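Local atomic coordinates of deoxyribodipyrimidine photo-lyase (Oryza sativa Japonica Group, PDB entry 3UMV), a protein that repairs UV-damaged DNA by using light and bound FAD to split cyclobutane pyrimidine dimers back into separate pyrimidines. Residues G37-Y42 with W212-P217; P110-T115 with P122-R127. All blocks are in the same frame, centred on the assembly; numbering follows the deposited sequence.

Contact 1: residues G37-Y42 with W212-P217; sequences GGPVVY and WDREQP. With URE (urea), chain N.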
loop_
_atom_site.group_PDB
_atom_site.type_symbol
_atom_site.label_atom_id
_atom_site.label_comp_id
_atom_site.label_asym_id
_atom_site.label_seq_id
_atom_site.Cartn_x
_atom_site.Cartn_y
_atom_site.Cartn_z
ATOM N N GLY A 37 0.733 -29.297 18.468
ATOM C CA GLY A 37 -0.310 -30.146 17.931
ATOM C C GLY A 37 -1.528 -29.320 17.571
ATOM O O GLY A 37 -2.378 -29.760 16.801
ATOM N N GLY A 38 -1.608 -28.115 18.131
ATOM C CA GLY A 38 -2.690 -27.200 17.815
ATOM C C GLY A 38 -2.475 -26.535 16.461
ATOM O O GLY A 38 -1.337 -26.344 16.037
ATOM N N PRO A 39 -3.573 -26.190 15.776
ATOM C CA PRO A 39 -3.530 -25.529 14.466
ATOM C C PRO A 39 -2.675 -24.262 14.461
ATOM O O PRO A 39 -2.518 -23.597 15.487
ATOM C CB PRO A 39 -4.994 -25.159 14.213
ATOM C CG PRO A 39 -5.781 -26.205 15.008
ATOM C CD PRO A 39 -4.948 -26.459 16.233
ATOM N N VAL A 40 -2.123 -23.937 13.298
ATOM C CA VAL A 40 -1.487 -22.649 13.085
ATOM C C VAL A 40 -2.440 -21.801 12.250
ATOM O O VAL A 40 -2.987 -22.279 11.250
ATOM C CB VAL A 40 -0.147 -22.796 12.328
ATOM C CG1 VAL A 40 0.455 -21.412 12.034
ATOM C CG2 VAL A 40 0.821 -23.690 13.126
ATOM N N VAL A 41 -2.659 -20.557 12.671
ATOM C CA VAL A 41 -3.551 -19.657 11.945
ATOM C C VAL A 41 -2.766 -18.461 11.434
ATOM O O VAL A 41 -2.093 -17.793 12.217
ATOM C CB VAL A 41 -4.670 -19.122 12.848
ATOM C CG1 VAL A 41 -5.554 -18.125 12.082
ATOM C CG2 VAL A 41 -5.494 -20.271 13.406
ATOM N N TYR A 42 -2.844 -18.209 10.124
ATOM C CA TYR A 42 -2.279 -17.005 9.537
ATOM C C TYR A 42 -3.396 -15.974 9.392
ATOM O O TYR A 42 -4.350 -16.169 8.633
ATOM C CB TYR A 42 -1.611 -17.301 8.180
ATOM C CG TYR A 42 -1.313 -16.079 7.328
ATOM C CD1 TYR A 42 -0.873 -14.885 7.899
ATOM C CD2 TYR A 42 -1.452 -16.124 5.938
ATOM C CE1 TYR A 42 -0.612 -13.761 7.122
ATOM C CE2 TYR A 42 -1.180 -14.999 5.143
ATOM C CZ TYR A 42 -0.750 -13.830 5.740
ATOM O OH TYR A 42 -0.469 -12.721 4.964
ATOM N N TRP A 212 -6.764 -30.524 6.947
ATOM C CA TRP A 212 -7.552 -29.819 7.940
ATOM C C TRP A 212 -8.733 -30.651 8.402
ATOM O O TRP A 212 -9.566 -31.075 7.599
ATOM C CB TRP A 212 -8.041 -28.486 7.385
ATOM C CG TRP A 212 -8.791 -27.672 8.382
ATOM C CD1 TRP A 212 -10.138 -27.658 8.578
ATOM C CD2 TRP A 212 -8.236 -26.743 9.321
ATOM N NE1 TRP A 212 -10.463 -26.775 9.582
ATOM C CE2 TRP A 212 -9.311 -26.196 10.051
ATOM C CE3 TRP A 212 -6.938 -26.321 9.615
ATOM C CZ2 TRP A 212 -9.127 -25.257 11.062
ATOM C CZ3 TRP A 212 -6.756 -25.375 10.610
ATOM C CH2 TRP A 212 -7.846 -24.855 11.322
ATOM N N ASP A 213 -8.806 -30.871 9.708
ATOM C CA ASP A 213 -9.850 -31.708 10.276
ATOM C C ASP A 213 -10.562 -31.011 11.434
ATOM O O ASP A 213 -11.172 -31.665 12.278
ATOM C CB ASP A 213 -9.246 -33.029 10.757
ATOM C CG ASP A 213 -8.355 -32.856 11.979
ATOM O OD1 ASP A 213 -8.325 -33.780 12.821
ATOM O OD2 ASP A 213 -7.694 -31.802 12.108
ATOM N N ARG A 214 -10.479 -29.686 11.481
ATOM C CA ARG A 214 -11.108 -28.940 12.565
ATOM C C ARG A 214 -12.368 -28.230 12.075
ATOM O O ARG A 214 -12.969 -28.627 11.076
ATOM C CB ARG A 214 -10.130 -27.926 13.168
ATOM C CG ARG A 214 -8.798 -28.511 13.605
ATOM C CD ARG A 214 -8.964 -29.610 14.649
ATOM N NE ARG A 214 -7.679 -30.227 14.973
ATOM C CZ ARG A 214 -6.850 -29.776 15.909
ATOM N NH1 ARG A 214 -7.174 -28.706 16.624
ATOM N NH2 ARG A 214 -5.699 -30.397 16.132
ATOM N N GLU A 215 -12.756 -27.175 12.785
ATOM C CA GLU A 215 -13.906 -26.367 12.398
ATOM C C GLU A 215 -13.759 -25.897 10.956
ATOM O O GLU A 215 -12.712 -25.381 10.562
ATOM C CB GLU A 215 -14.059 -25.163 13.334
ATOM C CG GLU A 215 -14.973 -24.064 12.796
ATOM C CD GLU A 215 -15.172 -22.918 13.778
ATOM O OE1 GLU A 215 -15.227 -21.752 13.330
ATOM O OE2 GLU A 215 -15.283 -23.181 14.993
ATOM N N GLN A 216 -14.818 -26.081 10.178
ATOM C CA GLN A 216 -14.834 -25.700 8.773
ATOM C C GLN A 216 -15.273 -24.243 8.628
ATOM O O GLN A 216 -16.186 -23.796 9.329
ATOM C CB GLN A 216 -15.799 -26.616 8.018
ATOM C CG GLN A 216 -15.514 -26.737 6.536
ATOM C CD GLN A 216 -14.209 -27.455 6.249
ATOM O OE1 GLN A 216 -13.912 -28.495 6.838
ATOM N NE2 GLN A 216 -13.418 -26.897 5.339
ATOM N N PRO A 217 -14.637 -23.494 7.710
ATOM C CA PRO A 217 -15.052 -22.100 7.551
ATOM C C PRO A 217 -16.481 -22.044 7.036
ATOM O O PRO A 217 -16.900 -22.923 6.283
ATOM C CB PRO A 217 -14.075 -21.556 6.491
ATOM C CG PRO A 217 -12.905 -22.531 6.496
ATOM C CD PRO A 217 -13.554 -23.859 6.781
HETATM C C URE N . -16.339 -18.243 9.735
HETATM O O URE N . -15.919 -18.797 8.733
HETATM N N1 URE N . -16.618 -16.966 9.701
HETATM N N2 URE N . -16.499 -18.923 10.843
#

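Contact 2: residues P110-T115 with P122-R127; sequences PFFLFT and PALVQR. Unlike the reference sequence in segment 122-127: Gln126 (reference Arg). With URE (urea), chain N.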
loop_
_atom_site.group_PDB
_atom_site.type_symbol
_atom_site.label_atom_id
_atom_site.label_comp_id
_atom_site.label_asym_id
_atom_site.label_seq_id
_atom_site.Cartn_x
_atom_site.Cartn_y
_atom_site.Cartn_z
ATOM N N PRO A 110 -7.954 -24.013 4.149
ATOM C CA PRO A 110 -9.145 -23.396 4.741
ATOM C C PRO A 110 -8.993 -21.884 4.815
ATOM O O PRO A 110 -7.967 -21.405 5.291
ATOM C CB PRO A 110 -9.172 -23.981 6.158
ATOM C CG PRO A 110 -8.325 -25.197 6.094
ATOM C CD PRO A 110 -7.260 -24.898 5.099
ATOM N N PHE A 111 -9.998 -21.146 4.351
ATOM C CA PHE A 111 -9.956 -19.686 4.399
ATOM C C PHE A 111 -11.153 -19.191 5.198
ATOM O O PHE A 111 -12.291 -19.315 4.754
ATOM C CB PHE A 111 -9.975 -19.104 2.977
ATOM C CG PHE A 111 -9.950 -17.591 2.918
ATOM C CD1 PHE A 111 -8.775 -16.885 3.134
ATOM C CD2 PHE A 111 -11.102 -16.883 2.615
ATOM C CE1 PHE A 111 -8.756 -15.481 3.059
ATOM C CE2 PHE A 111 -11.090 -15.493 2.546
ATOM C CZ PHE A 111 -9.908 -14.794 2.768
ATOM N N PHE A 112 -10.892 -18.630 6.378
ATOM C CA PHE A 112 -11.943 -18.052 7.212
ATOM C C PHE A 112 -12.119 -16.562 6.916
ATOM O O PHE A 112 -11.178 -15.782 7.057
ATOM C CB PHE A 112 -11.602 -18.213 8.694
ATOM C CG PHE A 112 -11.631 -19.640 9.175
ATOM C CD1 PHE A 112 -12.767 -20.164 9.762
ATOM C CD2 PHE A 112 -10.518 -20.450 9.040
ATOM C CE1 PHE A 112 -12.797 -21.480 10.209
ATOM C CE2 PHE A 112 -10.537 -21.775 9.485
ATOM C CZ PHE A 112 -11.678 -22.288 10.070
ATOM N N LEU A 113 -13.323 -16.176 6.507
ATOM C CA LEU A 113 -13.646 -14.775 6.275
ATOM C C LEU A 113 -14.524 -14.226 7.390
ATOM O O LEU A 113 -15.615 -14.740 7.638
ATOM C CB LEU A 113 -14.357 -14.597 4.936
ATOM C CG LEU A 113 -14.664 -13.128 4.638
ATOM C CD1 LEU A 113 -13.384 -12.329 4.572
ATOM C CD2 LEU A 113 -15.456 -12.986 3.342
ATOM N N PHE A 114 -14.048 -13.173 8.051
ATOM C CA PHE A 114 -14.782 -12.550 9.152
ATOM C C PHE A 114 -15.145 -11.105 8.807
ATOM O O PHE A 114 -14.263 -10.280 8.553
ATOM C CB PHE A 114 -13.942 -12.584 10.431
ATOM C CG PHE A 114 -13.673 -13.976 10.951
ATOM C CD1 PHE A 114 -12.378 -14.464 11.041
ATOM C CD2 PHE A 114 -14.715 -14.794 11.344
ATOM C CE1 PHE A 114 -12.130 -15.741 11.531
ATOM C CE2 PHE A 114 -14.477 -16.076 11.827
ATOM C CZ PHE A 114 -13.186 -16.553 11.917
ATOM N N THR A 115 -16.436 -10.788 8.781
ATOM C CA THR A 115 -16.840 -9.430 8.430
ATOM C C THR A 115 -17.231 -8.559 9.634
ATOM O O THR A 115 -17.637 -7.407 9.476
ATOM C CB THR A 115 -17.945 -9.425 7.351
ATOM O OG1 THR A 115 -19.017 -10.289 7.746
ATOM C CG2 THR A 115 -17.372 -9.923 6.034
ATOM N N PRO A 122 -9.107 -13.564 17.503
ATOM C CA PRO A 122 -8.812 -14.306 18.732
ATOM C C PRO A 122 -9.909 -15.312 19.081
ATOM O O PRO A 122 -9.623 -16.382 19.635
ATOM C CB PRO A 122 -8.718 -13.206 19.797
ATOM C CG PRO A 122 -9.338 -12.004 19.197
ATOM C CD PRO A 122 -9.079 -12.108 17.722
ATOM N N ALA A 123 -11.154 -14.972 18.767
ATOM C CA ALA A 123 -12.250 -15.897 19.001
ATOM C C ALA A 123 -11.995 -17.213 18.270
ATOM O O ALA A 123 -12.151 -18.289 18.849
ATOM C CB ALA A 123 -13.572 -15.286 18.564
ATOM N N LEU A 124 -11.604 -17.124 16.999
ATOM C CA LEU A 124 -11.329 -18.320 16.208
ATOM C C LEU A 124 -10.149 -19.101 16.779
ATOM O O LEU A 124 -10.214 -20.319 16.939
ATOM C CB LEU A 124 -11.065 -17.969 14.743
ATOM C CG LEU A 124 -10.602 -19.160 13.902
ATOM C CD1 LEU A 124 -11.772 -20.069 13.592
ATOM C CD2 LEU A 124 -9.954 -18.695 12.606
ATOM N N VAL A 125 -9.073 -18.390 17.096
ATOM C CA VAL A 125 -7.872 -19.016 17.623
ATOM C C VAL A 125 -8.200 -19.876 18.846
ATOM O O VAL A 125 -7.650 -20.974 19.017
ATOM C CB VAL A 125 -6.788 -17.953 17.958
ATOM C CG1 VAL A 125 -5.725 -18.534 18.879
ATOM C CG2 VAL A 125 -6.163 -17.403 16.680
ATOM N N GLN A 126 -9.120 -19.396 19.681
ATOM C CA GLN A 126 -9.503 -20.131 20.890
ATOM C C GLN A 126 -10.420 -21.326 20.622
ATOM O O GLN A 126 -10.264 -22.368 21.253
ATOM C CB GLN A 126 -10.114 -19.190 21.933
ATOM C CG GLN A 126 -9.084 -18.266 22.552
ATOM C CD GLN A 126 -9.689 -17.242 23.485
ATOM O OE1 GLN A 126 -9.851 -16.077 23.118
ATOM N NE2 GLN A 126 -10.008 -17.662 24.704
ATOM N N ARG A 127 -11.358 -21.184 19.685
ATOM C CA ARG A 127 -12.242 -22.296 19.321
ATOM C C ARG A 127 -11.424 -23.465 18.763
ATOM O O ARG A 127 -11.705 -24.629 19.051
ATOM C CB ARG A 127 -13.282 -21.872 18.278
ATOM C CG ARG A 127 -14.385 -20.967 18.795
ATOM C CD ARG A 127 -15.586 -20.962 17.840
ATOM N NE ARG A 127 -15.237 -20.512 16.492
ATOM C CZ ARG A 127 -15.177 -19.236 16.130
ATOM N NH1 ARG A 127 -14.858 -18.900 14.883
ATOM N NH2 ARG A 127 -15.426 -18.289 17.023
HETATM C C URE N . -16.339 -18.243 9.735
HETATM O O URE N . -15.919 -18.797 8.733
HETATM N N1 URE N . -16.618 -16.966 9.701
HETATM N N2 URE N . -16.499 -18.923 10.843
#

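Contact 1: residues G37-Y42 with W212-P217
Pro39 meets both Arg214 and Trp212, and those two pairings carry most of the contact. The closer sets the proline ring against the flat guanidinium: Pro39 CG lies over one of its faces, with Arg214 NH1 3.2 Å from Pro39 CD and Arg214 CZ 3.8 Å from Pro39 CG. The two side chains cross at about a right angle. A bend at chi2 (-59°) turns the arginine chain back across the proline rather than letting it run straight on. The other pairing is apolar and sets Pro39 CB against the six-membered part of the indole, 4.0 Å from Trp212 CZ3, approaching it obliquely.

Gly37 O stands 3.4 Å from Arg214 NH2. The clear polar links lie within 212-217. Trp212 NE1 donates to Glu215 O at 2.8 Å with an N-H...O angle of 151°; the acceptor is close to the indole plane, whereas the donor stands 54° out of the carbonyl plane. This bond ties the indole to the backbone three residues on, and so restrains its rotation. Arg214 CB lies over one indole face, and Arg214 NE makes a salt bridge with Asp213 OD2 at 3.3 Å, one whose hydrogen bond is weak, made before the chain reaches the proline.

In the fold this is structural packing, away from the flavin. The loop between helices 196-199 and 222-231 is laid against the entrance of strand 40-44, where Pro39 bonds through its backbone to Ser131. Trp212 also packs on Ala71 of strand 70-75 and Phe112 of strand 111-114, while Val40 turns away to Ala59 and Ala63 of helix 54-66.

Contact 2: residues P110-T115 with P122-R127
A urea nitrogen, N1, donates to Leu113 O at 3.2 Å with an N-H...O angle of 153°, on the flank of the cluster where Phe112 and Phe114 meet Leu124. The same nitrogen approaches the Phe114 ring obliquely, 3.1 Å from Phe114 CE2, and the urea oxygen lies 3.6 Å from Phe112 CD1.

Across the two segments the packing is apolar. Leu124 divides its branches between the two rings: CD1 sits over a face of Phe112, 4.1 Å from the ring centroid and 21° off the normal, which qualifies as a CH-pi contact, whereas CD2 lies in the plane of Phe114 at its edge, 3.8 Å from Phe114 CE1. Leu124 CB completes the fit at 3.8 Å from Phe114 CZ. With CG anti to the backbone N, the leucine projects its two methyls from the helix into this site. Trimming Phe114 to an alanine would probably leave Leu124 CB without its aromatic neighbour, strip CD2 of its contact at the ring edge and open a gap beside the urea.

Arg127 adds a polar margin. Its guanidinium presents an edge to Phe114 CZ, 4.1 Å from NH1, and one of its faces covers Leu124 CA; its charge is met by Glu215 through a salt bridge at NE.

Strand 111-114 and the helical turns 122-127 run at 139° to each other, their local axes 11.2 Å apart, as the first leg of the beta-alpha-beta crossover that leads on to strand 132-135 in the photolyase alpha/beta domain. The strand, at one margin of the sheet, bonds to strand 70-75 beside it; Leu113 points to helix 222-231, and Pro122 carries the helix against helix 141-157.

Overall arrangement
Both contacts reach the same sheet of the alpha/beta domain and their centres lie 9 Å apart, with contact 2 nested along the chain inside the long loop that contact 1 closes. Contact 2 is the more buried, three of its four touching residues being enclosed, and it joins a strand to the helix that follows it by apolar side chains. Contact 1 is only partly buried: a distant loop meets the start of a central strand through one proline, and a guanidinium laid on that proline stands beside the indole as its main partner. Besides the salt bridge already described, Trp212 CG packs on Pro110 CG at 3.4 Å; one urea touches both.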